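Local coordinates for putative N-acetylneuraminate lyase ([Ruminococcus] gnavus ATCC 29149, PDB 6RB7), which is of unknown function but belongs to the dihydrodipicolinate synthetase family, whose members are built on a parallel (beta/alpha)8 barrel, at residues 41-46 with 242-247; 94-99 with 126-131; 219-224 with 238-243. All coordinates share one frame; numbering follows the deposited sequence.

Contact 1. Residues 41-46 with 242-247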
ATOM      1  N   VAL A  41      25.041  20.892   1.943  1.00 13.35           N
ATOM      2  CA  VAL A  41      23.630  21.208   2.263  1.00 12.58           C
ATOM      3  C   VAL A  41      23.083  22.079   1.125  1.00 11.54           C
ATOM      4  O   VAL A  41      23.587  23.172   0.869  1.00 13.39           O
ATOM      5  CB  VAL A  41      23.578  21.932   3.605  1.00 13.75           C
ATOM      6  CG1 VAL A  41      22.208  22.527   3.874  1.00 15.62           C
ATOM      7  CG2 VAL A  41      24.052  21.014   4.734  1.00 13.78           C
ATOM      8  N   ILE A  42      22.084  21.549   0.419  1.00 11.69           N
ATOM      9  CA  ILE A  42      21.418  22.219  -0.724  1.00 11.60           C
ATOM     10  C   ILE A  42      19.938  22.350  -0.391  1.00 11.50           C
ATOM     11  O   ILE A  42      19.116  21.451  -0.647  1.00 11.38           O
ATOM     12  CB  ILE A  42      21.681  21.479  -2.043  1.00 11.96           C
ATOM     13  CG1 ILE A  42      23.180  21.439  -2.353  1.00 13.15           C
ATOM     14  CG2 ILE A  42      20.873  22.104  -3.180  1.00 13.65           C
ATOM     15  CD1 ILE A  42      23.536  20.722  -3.638  1.00 15.57           C
ATOM     16  N   PRO A  43      19.520  23.443   0.266  1.00  9.37           N
ATOM     17  CA  PRO A  43      18.103  23.640   0.507  1.00 10.65           C
ATOM     18  C   PRO A  43      17.247  23.680  -0.747  1.00 12.33           C
ATOM     19  O   PRO A  43      17.654  24.230  -1.765  1.00 11.78           O
ATOM     20  CB  PRO A  43      18.046  25.029   1.160  1.00 11.96           C
ATOM     21  CG  PRO A  43      19.428  25.216   1.764  1.00 11.78           C
ATOM     22  CD  PRO A  43      20.350  24.566   0.751  1.00 11.91           C
ATOM     23  N   ALA A  44      16.040  23.129  -0.671  1.00 10.55           N
ATOM     24  CA  ALA A  44      14.982  23.426  -1.649  1.00 10.41           C
ATOM     25  C   ALA A  44      14.614  24.896  -1.540  1.00 13.39           C
ATOM     26  O   ALA A  44      14.389  25.427  -0.452  1.00 15.91           O
ATOM     27  CB  ALA A  44      13.783  22.557  -1.434  1.00 13.43           C
ATOM     28  N   PHE A  45      14.592  25.552  -2.671  1.00 10.30           N
ATOM     29  CA  PHE A  45      14.211  26.961  -2.808  1.00 11.88           C
ATOM     30  C   PHE A  45      12.697  27.082  -2.785  1.00 10.88           C
ATOM     31  O   PHE A  45      11.996  26.352  -3.510  1.00 12.68           O
ATOM     32  CB  PHE A  45      14.777  27.484  -4.113  1.00 12.30           C
ATOM     33  CG  PHE A  45      14.830  28.993  -4.219  1.00 10.92           C
ATOM     34  CD1 PHE A  45      15.919  29.673  -3.708  1.00 11.13           C
ATOM     35  CD2 PHE A  45      13.821  29.688  -4.852  1.00 11.90           C
ATOM     36  CE1 PHE A  45      15.969  31.048  -3.807  1.00 13.66           C
ATOM     37  CE2 PHE A  45      13.869  31.067  -4.945  1.00 11.96           C
ATOM     38  CZ  PHE A  45      14.955  31.753  -4.413  1.00 11.46           C
ATOM     39  N   TYR A  46      12.155  27.965  -1.960  1.00  9.87           N
ATOM     40  CA  TYR A  46      10.689  28.123  -1.843  1.00 10.81           C
ATOM     41  C   TYR A  46      10.134  28.991  -2.974  1.00 12.71           C
ATOM     42  O   TYR A  46      10.851  29.808  -3.593  1.00 13.25           O
ATOM     43  CB  TYR A  46      10.324  28.722  -0.482  1.00 11.87           C
ATOM     44  CG  TYR A  46      10.886  27.953   0.680  1.00 12.98           C
ATOM     45  CD1 TYR A  46      10.693  26.583   0.770  1.00 13.63           C
ATOM     46  CD2 TYR A  46      11.690  28.552   1.639  1.00 11.05           C
ATOM     47  CE1 TYR A  46      11.232  25.854   1.816  1.00 13.46           C
ATOM     48  CE2 TYR A  46      12.202  27.844   2.701  1.00 12.19           C
ATOM     49  CZ  TYR A  46      11.999  26.476   2.783  1.00 12.30           C
ATOM     50  OH  TYR A  46      12.502  25.753   3.848  1.00 12.69           O
ATOM     51  N   GLY A 242      13.428  20.195   2.020  1.00 12.77           N
ATOM     52  CA  GLY A 242      12.381  21.218   2.070  1.00 12.28           C
ATOM     53  C   GLY A 242      12.387  22.035   3.339  1.00 14.43           C
ATOM     54  O   GLY A 242      11.823  23.130   3.319  1.00 12.70           O
ATOM     55  N   THR A 243      12.951  21.537   4.456  1.00 11.30           N
ATOM     56  CA  THR A 243      12.874  22.296   5.731  1.00 12.11           C
ATOM     57  C   THR A 243      14.173  23.062   5.953  1.00 11.97           C
ATOM     58  O   THR A 243      14.234  23.855   6.884  1.00 12.69           O
ATOM     59  CB  THR A 243      12.590  21.417   6.941  1.00 11.46           C
ATOM     60  OG1 THR A 243      13.702  20.555   7.195  1.00 13.25           O
ATOM     61  CG2 THR A 243      11.326  20.626   6.784  1.00 13.39           C
ATOM     62  N   TYR A 244      15.185  22.875   5.105  1.00 11.29           N
ATOM     63  CA  TYR A 244      16.511  23.460   5.392  1.00 10.58           C
ATOM     64  C   TYR A 244      16.403  24.981   5.423  1.00 11.96           C
ATOM     65  O   TYR A 244      17.119  25.644   6.226  1.00 11.92           O
ATOM     66  CB  TYR A 244      17.570  23.074   4.358  1.00 11.07           C
ATOM     67  CG  TYR A 244      17.909  21.627   4.203  1.00 11.67           C
ATOM     68  CD1 TYR A 244      17.396  20.614   4.998  1.00 11.92           C
ATOM     69  CD2 TYR A 244      18.823  21.295   3.219  1.00 11.03           C
ATOM     70  CE1 TYR A 244      17.740  19.288   4.758  1.00 12.53           C
ATOM     71  CE2 TYR A 244      19.194  19.992   3.000  1.00 11.92           C
ATOM     72  CZ  TYR A 244      18.625  18.982   3.751  1.00 11.27           C
ATOM     73  OH  TYR A 244      18.927  17.657   3.474  1.00 13.25           O
ATOM     74  N   GLY A 245      15.596  25.569   4.558  1.00 10.71           N
ATOM     75  CA  GLY A 245      15.502  27.042   4.474  1.00 12.20           C
ATOM     76  C   GLY A 245      14.955  27.683   5.729  1.00 13.57           C
ATOM     77  O   GLY A 245      15.224  28.856   5.931  1.00 14.54           O
ATOM     78  N   ALA A 246      14.251  26.940   6.572  1.00 12.52           N
ATOM     79  CA  ALA A 246      13.766  27.463   7.875  1.00 13.42           C
ATOM     80  C   ALA A 246      14.927  27.635   8.860  1.00 13.32           C
ATOM     81  O   ALA A 246      14.773  28.355   9.843  1.00 13.87           O
ATOM     82  CB  ALA A 246      12.749  26.525   8.461  1.00 14.43           C
ATOM     83  N   MET A 247      16.006  26.869   8.705  1.00 13.76           N
ATOM     84  CA  MET A 247      17.045  26.725   9.763  1.00 12.01           C
ATOM     85  C   MET A 247      18.350  26.237   9.168  1.00 12.69           C
ATOM     86  O   MET A 247      18.911  25.227   9.583  1.00 13.49           O
ATOM     87  CB  MET A 247      16.542  25.803  10.874  1.00 14.80           C
ATOM     88  CG  MET A 247      16.090  24.473  10.381  1.00 12.60           C
ATOM     89  SD  MET A 247      14.926  23.769  11.586  1.00 18.40           S
ATOM     90  CE  MET A 247      14.349  22.258  10.818  1.00 14.43           C
TER
HETATM   91  O   HOH W   1      14.661  24.348   2.140  1.00 12.19           O

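Contact 2. Residues 94-99 with 126-131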
ATOM      1  N   ILE A  94      10.774  32.504 -14.607  1.00 13.67           N
ATOM      2  CA  ILE A  94      10.970  33.753 -13.833  1.00 16.94           C
ATOM      3  C   ILE A  94      11.727  33.435 -12.534  1.00 15.04           C
ATOM      4  O   ILE A  94      12.688  34.138 -12.192  1.00 14.34           O
ATOM      5  CB  ILE A  94       9.646  34.473 -13.610  1.00 15.71           C
ATOM      6  CG1 ILE A  94       9.119  34.971 -14.976  1.00 18.36           C
ATOM      7  CG2 ILE A  94       9.832  35.607 -12.604  1.00 16.21           C
ATOM      8  CD1 ILE A  94       7.713  35.433 -14.935  1.00 22.29           C
ATOM      9  N   VAL A  95      11.357  32.355 -11.842  1.00 12.58           N
ATOM     10  CA  VAL A  95      12.081  32.015 -10.608  1.00 12.37           C
ATOM     11  C   VAL A  95      13.564  31.809 -10.925  1.00 14.68           C
ATOM     12  O   VAL A  95      14.435  32.385 -10.248  1.00 13.59           O
ATOM     13  CB  VAL A  95      11.473  30.770  -9.921  1.00 13.50           C
ATOM     14  CG1 VAL A  95      12.361  30.277  -8.818  1.00 13.54           C
ATOM     15  CG2 VAL A  95      10.057  31.056  -9.431  1.00 12.91           C
ATOM     16  N   LEU A  96      13.873  30.954 -11.899  1.00 12.33           N
ATOM     17  CA  LEU A  96      15.277  30.568 -12.124  1.00 12.29           C
ATOM     18  C   LEU A  96      16.083  31.793 -12.629  1.00 13.74           C
ATOM     19  O   LEU A  96      17.215  31.956 -12.193  1.00 14.85           O
ATOM     20  CB  LEU A  96      15.372  29.392 -13.079  1.00 12.31           C
ATOM     21  CG  LEU A  96      16.781  28.879 -13.304  1.00 13.55           C
ATOM     22  CD1 LEU A  96      17.384  28.316 -11.993  1.00 15.93           C
ATOM     23  CD2 LEU A  96      16.766  27.807 -14.376  1.00 14.67           C
ATOM     24  N   GLU A  97      15.486  32.606 -13.479  1.00 15.76           N
ATOM     25  CA  GLU A  97      16.174  33.832 -13.957  1.00 14.78           C
ATOM     26  C   GLU A  97      16.570  34.702 -12.773  1.00 14.98           C
ATOM     27  O   GLU A  97      17.689  35.218 -12.775  1.00 16.71           O
ATOM     28  CB  GLU A  97      15.262  34.577 -14.928  1.00 16.71           C
ATOM     29  CG  GLU A  97      15.170  33.880 -16.247  1.00 18.73           C
ATOM     30  CD  GLU A  97      14.069  34.381 -17.175  1.00 30.86           C
ATOM     31  OE1 GLU A  97      13.365  35.335 -16.810  1.00 30.75           O
ATOM     32  OE2 GLU A  97      13.877  33.773 -18.247  1.00 23.28           O
ATOM     33  N   ASN A  98      15.683  34.883 -11.802  1.00 14.61           N
ATOM     34  CA  ASN A  98      15.940  35.759 -10.639  1.00 14.53           C
ATOM     35  C   ASN A  98      16.922  35.118  -9.668  1.00 16.64           C
ATOM     36  O   ASN A  98      17.712  35.841  -9.076  1.00 18.05           O
ATOM     37  CB  ASN A  98      14.635  36.232 -10.047  1.00 14.18           C
ATOM     38  CG  ASN A  98      14.026  37.318 -10.927  1.00 17.85           C
ATOM     39  OD1 ASN A  98      14.521  38.456 -10.905  1.00 18.98           O
ATOM     40  ND2 ASN A  98      13.021  36.967 -11.729  1.00 17.44           N
ATOM     41  N   VAL A  99      16.947  33.799  -9.535  1.00 12.89           N
ATOM     42  CA  VAL A  99      18.030  33.143  -8.761  1.00 14.33           C
ATOM     43  C   VAL A  99      19.376  33.443  -9.408  1.00 16.61           C
ATOM     44  O   VAL A  99      20.338  33.852  -8.730  1.00 15.84           O
ATOM     45  CB  VAL A  99      17.777  31.621  -8.647  1.00 13.31           C
ATOM     46  CG1 VAL A  99      19.015  30.936  -8.061  1.00 14.23           C
ATOM     47  CG2 VAL A  99      16.520  31.375  -7.820  1.00 15.03           C
ATOM     48  N   ARG A 126      15.998  23.271 -21.517  1.00 14.10           N
ATOM     49  CA  ARG A 126      16.748  24.118 -22.477  1.00 14.93           C
ATOM     50  C   ARG A 126      16.966  25.484 -21.845  1.00 13.95           C
ATOM     51  O   ARG A 126      18.097  26.016 -21.944  1.00 15.79           O
ATOM     52  CB  ARG A 126      15.953  24.223 -23.780  1.00 18.50           C
ATOM     53  CG  ARG A 126      16.628  25.018 -24.883  1.00 24.50           C
ATOM     54  CD  ARG A 126      15.684  24.955 -26.099  1.00 36.68           C
ATOM     55  NE  ARG A 126      15.587  23.563 -26.596  1.00 65.05           N
ATOM     56  CZ  ARG A 126      14.545  22.709 -26.474  1.00 69.98           C
ATOM     57  NH1 ARG A 126      13.407  23.070 -25.897  1.00 65.17           N
ATOM     58  NH2 ARG A 126      14.654  21.470 -26.933  1.00 54.53           N
ATOM     59  N   HIS A 127      15.935  26.042 -21.204  1.00 13.44           N
ATOM     60  CA  HIS A 127      16.030  27.361 -20.550  1.00 13.78           C
ATOM     61  C   HIS A 127      17.098  27.317 -19.454  1.00 15.32           C
ATOM     62  O   HIS A 127      17.914  28.266 -19.342  1.00 16.08           O
ATOM     63  CB  HIS A 127      14.655  27.794 -20.073  1.00 15.19           C
ATOM     64  CG  HIS A 127      14.662  29.032 -19.261  1.00 14.15           C
ATOM     65  ND1 HIS A 127      14.763  28.995 -17.878  1.00 15.88           N
ATOM     66  CD2 HIS A 127      14.535  30.327 -19.621  1.00 15.77           C
ATOM     67  CE1 HIS A 127      14.682  30.236 -17.437  1.00 16.16           C
ATOM     68  NE2 HIS A 127      14.539  31.078 -18.480  1.00 16.05           N
ATOM     69  N   ALA A 128      17.102  26.252 -18.642  1.00 12.98           N
ATOM     70  CA  ALA A 128      18.058  26.112 -17.533  1.00 14.66           C
ATOM     71  C   ALA A 128      19.490  26.010 -18.058  1.00 12.43           C
ATOM     72  O   ALA A 128      20.398  26.655 -17.492  1.00 14.15           O
ATOM     73  CB  ALA A 128      17.661  24.933 -16.643  1.00 13.49           C
ATOM     74  N   GLU A 129      19.719  25.228 -19.103  1.00 14.44           N
ATOM     75  CA  GLU A 129      21.067  25.107 -19.687  1.00 14.97           C
ATOM     76  C   GLU A 129      21.474  26.489 -20.238  1.00 15.13           C
ATOM     77  O   GLU A 129      22.651  26.892 -20.088  1.00 16.62           O
ATOM     78  CB  GLU A 129      21.124  24.025 -20.737  1.00 15.25           C
ATOM     79  CG  GLU A 129      22.503  23.953 -21.348  1.00 17.00           C
ATOM     80  CD  GLU A 129      22.793  22.696 -22.143  1.00 22.40           C
ATOM     81  OE1 GLU A 129      22.941  21.628 -21.554  1.00 17.94           O
ATOM     82  OE2 GLU A 129      22.898  22.816 -23.355  1.00 25.40           O
ATOM     83  N   GLY A 130      20.548  27.221 -20.795  1.00 16.22           N
ATOM     84  CA  GLY A 130      20.826  28.578 -21.314  1.00 17.49           C
ATOM     85  C   GLY A 130      21.315  29.515 -20.228  1.00 22.57           C
ATOM     86  O   GLY A 130      22.084  30.461 -20.536  1.00 19.49           O
ATOM     87  N   LEU A 131      20.904  29.309 -18.977  1.00 17.66           N
ATOM     88  CA  LEU A 131      21.336  30.146 -17.834  1.00 17.02           C
ATOM     89  C   LEU A 131      22.576  29.582 -17.144  1.00 18.33           C
ATOM     90  O   LEU A 131      23.006  30.199 -16.162  1.00 21.14           O
ATOM     91  CB  LEU A 131      20.171  30.247 -16.837  1.00 16.46           C
ATOM     92  CG  LEU A 131      18.992  31.082 -17.329  1.00 19.64           C
ATOM     93  CD1 LEU A 131      17.913  31.086 -16.265  1.00 21.43           C
ATOM     94  CD2 LEU A 131      19.420  32.524 -17.608  1.00 28.70           C
TER

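Contact 3. Residues 219-224 with 238-243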
ATOM      1  N   ILE A 219      26.553  10.636  -7.137  1.00 11.36           N
ATOM      2  CA  ILE A 219      26.187  11.178  -5.816  1.00 12.45           C
ATOM      3  C   ILE A 219      24.726  10.861  -5.537  1.00 10.73           C
ATOM      4  O   ILE A 219      23.856  10.989  -6.418  1.00 11.14           O
ATOM      5  CB  ILE A 219      26.471  12.688  -5.695  1.00 10.83           C
ATOM      6  CG1 ILE A 219      26.184  13.172  -4.286  1.00 12.94           C
ATOM      7  CG2 ILE A 219      25.710  13.502  -6.729  1.00 12.26           C
ATOM      8  CD1 ILE A 219      26.752  14.535  -3.989  1.00 14.60           C
ATOM      9  N   ILE A 220      24.479  10.429  -4.303  1.00 10.49           N
ATOM     10  CA  ILE A 220      23.106  10.285  -3.787  1.00 10.86           C
ATOM     11  C   ILE A 220      22.851  11.427  -2.805  1.00 10.61           C
ATOM     12  O   ILE A 220      23.712  11.697  -1.936  1.00 11.95           O
ATOM     13  CB  ILE A 220      22.845   8.919  -3.130  1.00 10.46           C
ATOM     14  CG1 ILE A 220      23.420   7.769  -3.961  1.00 10.52           C
ATOM     15  CG2 ILE A 220      21.362   8.789  -2.863  1.00 11.87           C
ATOM     16  CD1 ILE A 220      22.907   7.686  -5.389  1.00 13.50           C
ATOM     17  N   PHE A 221      21.752  12.119  -2.989  1.00  9.48           N
ATOM     18  CA  PHE A 221      21.336  13.183  -2.069  1.00  9.02           C
ATOM     19  C   PHE A 221      20.283  12.653  -1.099  1.00 12.03           C
ATOM     20  O   PHE A 221      19.315  12.001  -1.530  1.00 11.95           O
ATOM     21  CB  PHE A 221      20.743  14.389  -2.761  1.00 10.56           C
ATOM     22  CG  PHE A 221      21.579  15.019  -3.848  1.00  9.92           C
ATOM     23  CD1 PHE A 221      21.594  14.488  -5.122  1.00 11.46           C
ATOM     24  CD2 PHE A 221      22.387  16.122  -3.573  1.00 12.05           C
ATOM     25  CE1 PHE A 221      22.309  15.106  -6.132  1.00 12.29           C
ATOM     26  CE2 PHE A 221      23.147  16.691  -4.572  1.00 12.59           C
ATOM     27  CZ  PHE A 221      23.111  16.181  -5.837  1.00 11.85           C
ATOM     28  N   ASN A 222      20.474  12.878   0.190  1.00  8.75           N
ATOM     29  CA  ASN A 222      19.437  12.503   1.174  1.00  9.28           C
ATOM     30  C   ASN A 222      18.250  13.470   1.040  1.00 11.50           C
ATOM     31  O   ASN A 222      18.434  14.704   1.236  1.00 12.06           O
ATOM     32  CB  ASN A 222      19.989  12.577   2.584  1.00  9.02           C
ATOM     33  CG  ASN A 222      18.955  12.130   3.599  1.00 11.41           C
ATOM     34  OD1 ASN A 222      18.865  10.950   3.847  1.00 12.25           O
ATOM     35  ND2 ASN A 222      18.160  13.067   4.140  1.00 10.11           N
ATOM     36  N   GLY A 223      17.068  12.943   0.810  1.00 12.34           N
ATOM     37  CA  GLY A 223      15.813  13.699   0.695  1.00 12.66           C
ATOM     38  C   GLY A 223      15.029  13.832   1.986  1.00 14.08           C
ATOM     39  O   GLY A 223      14.438  14.884   2.205  1.00 14.27           O
ATOM     40  N   PRO A 224      14.823  12.780   2.809  1.00 12.60           N
ATOM     41  CA  PRO A 224      14.001  12.897   4.034  1.00 11.67           C
ATOM     42  C   PRO A 224      14.778  13.633   5.132  1.00 10.53           C
ATOM     43  O   PRO A 224      15.736  13.077   5.713  1.00 10.61           O
ATOM     44  CB  PRO A 224      13.701  11.452   4.439  1.00 14.32           C
ATOM     45  CG  PRO A 224      13.921  10.668   3.151  1.00 12.54           C
ATOM     46  CD  PRO A 224      15.123  11.377   2.531  1.00 12.87           C
ATOM     47  N   GLY A 238      25.387  14.137  -0.556  1.00 11.57           N
ATOM     48  CA  GLY A 238      24.606  15.381  -0.670  1.00 14.49           C
ATOM     49  C   GLY A 238      23.315  15.294   0.109  1.00 12.01           C
ATOM     50  O   GLY A 238      22.967  14.239   0.630  1.00 10.61           O
ATOM     51  N   ALA A 239      22.649  16.418   0.214  1.00 12.69           N
ATOM     52  CA  ALA A 239      21.441  16.558   1.023  1.00 10.78           C
ATOM     53  C   ALA A 239      20.594  17.679   0.451  1.00 10.14           C
ATOM     54  O   ALA A 239      21.106  18.816   0.355  1.00 12.07           O
ATOM     55  CB  ALA A 239      21.809  16.803   2.445  1.00 13.86           C
ATOM     56  N   ILE A 240      19.369  17.356   0.029  1.00  9.57           N
ATOM     57  CA  ILE A 240      18.403  18.332  -0.534  1.00 10.71           C
ATOM     58  C   ILE A 240      17.162  18.237   0.340  1.00 11.95           C
ATOM     59  O   ILE A 240      16.562  17.139   0.410  1.00 11.00           O
ATOM     60  CB  ILE A 240      18.097  18.090  -2.009  1.00 10.40           C
ATOM     61  CG1 ILE A 240      19.344  18.256  -2.866  1.00 11.86           C
ATOM     62  CG2 ILE A 240      16.961  18.986  -2.460  1.00 12.42           C
ATOM     63  CD1 ILE A 240      19.206  17.777  -4.325  1.00 11.96           C
ATOM     64  N   GLY A 241      16.712  19.341   0.906  1.00 11.71           N
ATOM     65  CA  GLY A 241      15.633  19.258   1.883  1.00 13.60           C
ATOM     66  C   GLY A 241      14.703  20.464   1.850  1.00 13.83           C
ATOM     67  O   GLY A 241      15.170  21.602   1.708  1.00 12.29           O
ATOM     68  N   GLY A 242      13.428  20.195   2.020  1.00 12.77           N
ATOM     69  CA  GLY A 242      12.381  21.218   2.070  1.00 12.28           C
ATOM     70  C   GLY A 242      12.387  22.035   3.339  1.00 14.43           C
ATOM     71  O   GLY A 242      11.823  23.130   3.319  1.00 12.70           O
ATOM     72  N   THR A 243      12.951  21.537   4.456  1.00 11.30           N
ATOM     73  CA  THR A 243      12.874  22.296   5.731  1.00 12.11           C
ATOM     74  C   THR A 243      14.173  23.062   5.953  1.00 11.97           C
ATOM     75  O   THR A 243      14.234  23.855   6.884  1.00 12.69           O
ATOM     76  CB  THR A 243      12.590  21.417   6.941  1.00 11.46           C
ATOM     77  OG1 THR A 243      13.702  20.555   7.195  1.00 13.25           O
ATOM     78  CG2 THR A 243      11.326  20.626   6.784  1.00 13.39           C
TER
HETATM   79  O   HOH W   2      12.740  17.373   1.967  1.00 16.80           O

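Contact 1. Residues 41-46 with 242-247
The hydroxyl of Tyr46 donates to the carbonyl oxygen of Gly242, OH to O 2.8 Å, and this bond ties the loop after strand 41-43 to the turn that follows strand 238-241. The donor stands off the carbonyl plane of Gly242, while the carbonyl oxygen itself lies at the ring edge, in the plane of the Tyr46 ring. Beyond the hydroxyl the turn closes in: the backbone N of Gly245 is 3.2 Å from Tyr46 OH, and the Gly245 CA packs obliquely on the ring, 3.8 Å from Tyr46 CE2. One water completes this polar corner, giving a hydrogen bond to Ala44 O at 2.8 Å and accepting one from Gly245 N at 2.9 Å, so it bridges the two backbones where they do not meet directly. This is the seam of the barrel, where its first strand lies beside its last: Ile42 and Ala44 pair through their backbones with Ala239 and Gly241, and the turn carries on from there. Next to the polar corner comes an apolar one, made by Tyr244 in the short 3-10 segment 244-246. With CG anti to its own carbonyl carbon (chi1 -62°), the Tyr244 side chain is carried slantwise over strand 41-43. Its CB meets Pro43 CB at 3.8 Å, the two side chains set roughly perpendicular. Farther out, Tyr244 CD2 touches Val41 CG1 at 3.7 Å, with Pro43 CA just as near. The Tyr244 ring also meets that of Tyr251, and Tyr46 is packed by Tyr288, Ile291 and Leu295 of helix 287-299. Thr243 turns its hydroxyl elsewhere, to Asp225 and Tyr251.

Contact 2. Residues 94-99 with 126-131
Glu97 and His127 reach across the gap between two helices and meet nearly square-on, the carboxylate and imidazole planes 44° apart. His127 NE2 donates to Glu97 OE2 over 2.8 Å in a nearly straight bond. The oxygen lies close to the plane of the imidazole, at its edge, but the histidine comes to the carboxylate on the anti side of OE2 and somewhat out of its plane. With CG anti to the backbone N (chi1 173°), the His127 ring is swung out to the glutamate, whose own chain runs extended beyond CG to meet it. The contact is snug below the carboxylate as well, Glu97 CG being 3.6 Å from His127 NE2. A carboxylate so near would probably favour the protonated form of the imidazole.

Leucines fill the space beneath this polar bridge. Leu96 and Leu131 run side by side, pointing opposite ways, with Leu96 CG 3.9 Å from Leu131 CD1. The same methyl of Leu131 also lies against the aliphatic part of the glutamate, CD1 to Glu97 CG 3.9 Å, and so wedges between the two neighbours. The other branch of the contact is Leu96 CD2, which rests on Ala128 CB at 3.8 Å and comes obliquely to the His127 ring. A glycerol, likely a crystallisation additive, lies beside Leu131.

The two short helical segments run almost parallel, 10° apart, with axes 10.6 Å from each other. They belong to helices 89-103 and 118-130, adjacent in the outer layer of the barrel, and on the inner side Leu96 packs on Val109 and Ala111, and Ala128 on Ala111, of strand 108-112, which lies between the two helices in sequence.

Contact 3. Residues 219-224 with 238-243
Phe221 leans over its partner strand, and much of its side chain finds something there. CB stands 4.0 Å from the carbonyl carbon, C, of Gly238. CG is held anti to the carbonyl carbon of Phe221 (chi1 -54°), which brings it 3.7 Å from Ile240 CD1. One rim atom, CD2, then passes close to the bare backbone of the glycine, 3.7 Å from Gly238 CA. Farther round, CD1 and CE2 each lie 4.1 Å from the same methyl, Ile240 CD1. That methyl sits over one ring face, toward the rim, in a CH-pi contact, 3.9 Å from the centroid and 21° off the normal. Ala198, on the neighbouring strand 194-199, also touches the Phe221 side chain.

Beneath the side chains the backbones are stitched in parallel. Gly238 N donates to Ile220 O at 3.3 Å, Asn222 N to Gly238 O at 2.9 Å, and Ile240 N to Asn222 O at 3.1 Å; in this way Asn222 both gives and receives. Its side chain points to the other face of the sheet, where ND2 donates to Pro224 O from above its carbonyl plane, joining the strand end to the turn that leaves it. Past the last pairing a water links Gly223 O to Gly242 N. The short strand segments cross at 38°, and together with helix 228-234 they make a beta-alpha-beta unit, the repeating element of a TIM barrel.

How the contacts relate
All three contacts belong to one barrel. Along the chain, contact 1 opens first with strand 41-43 and ends on the same turn as contact 3; contact 2 is nested between the two segments of contact 1 and closes before contact 3 opens. Contacts 1 and 3, centres about 10 Å apart, share Gly242 and Thr243 and meet along strand 238-241, which pairs with strand 219-222 on one edge and strand 41-43 on the other, so the sheet closes here. Contact 2 lies in the helical layer, its centre about 19 Å from that of contact 1 and 22 Å from that of contact 3. It still touches contact 1, since Phe45 packs on Val95 and Val99 of helix 89-103.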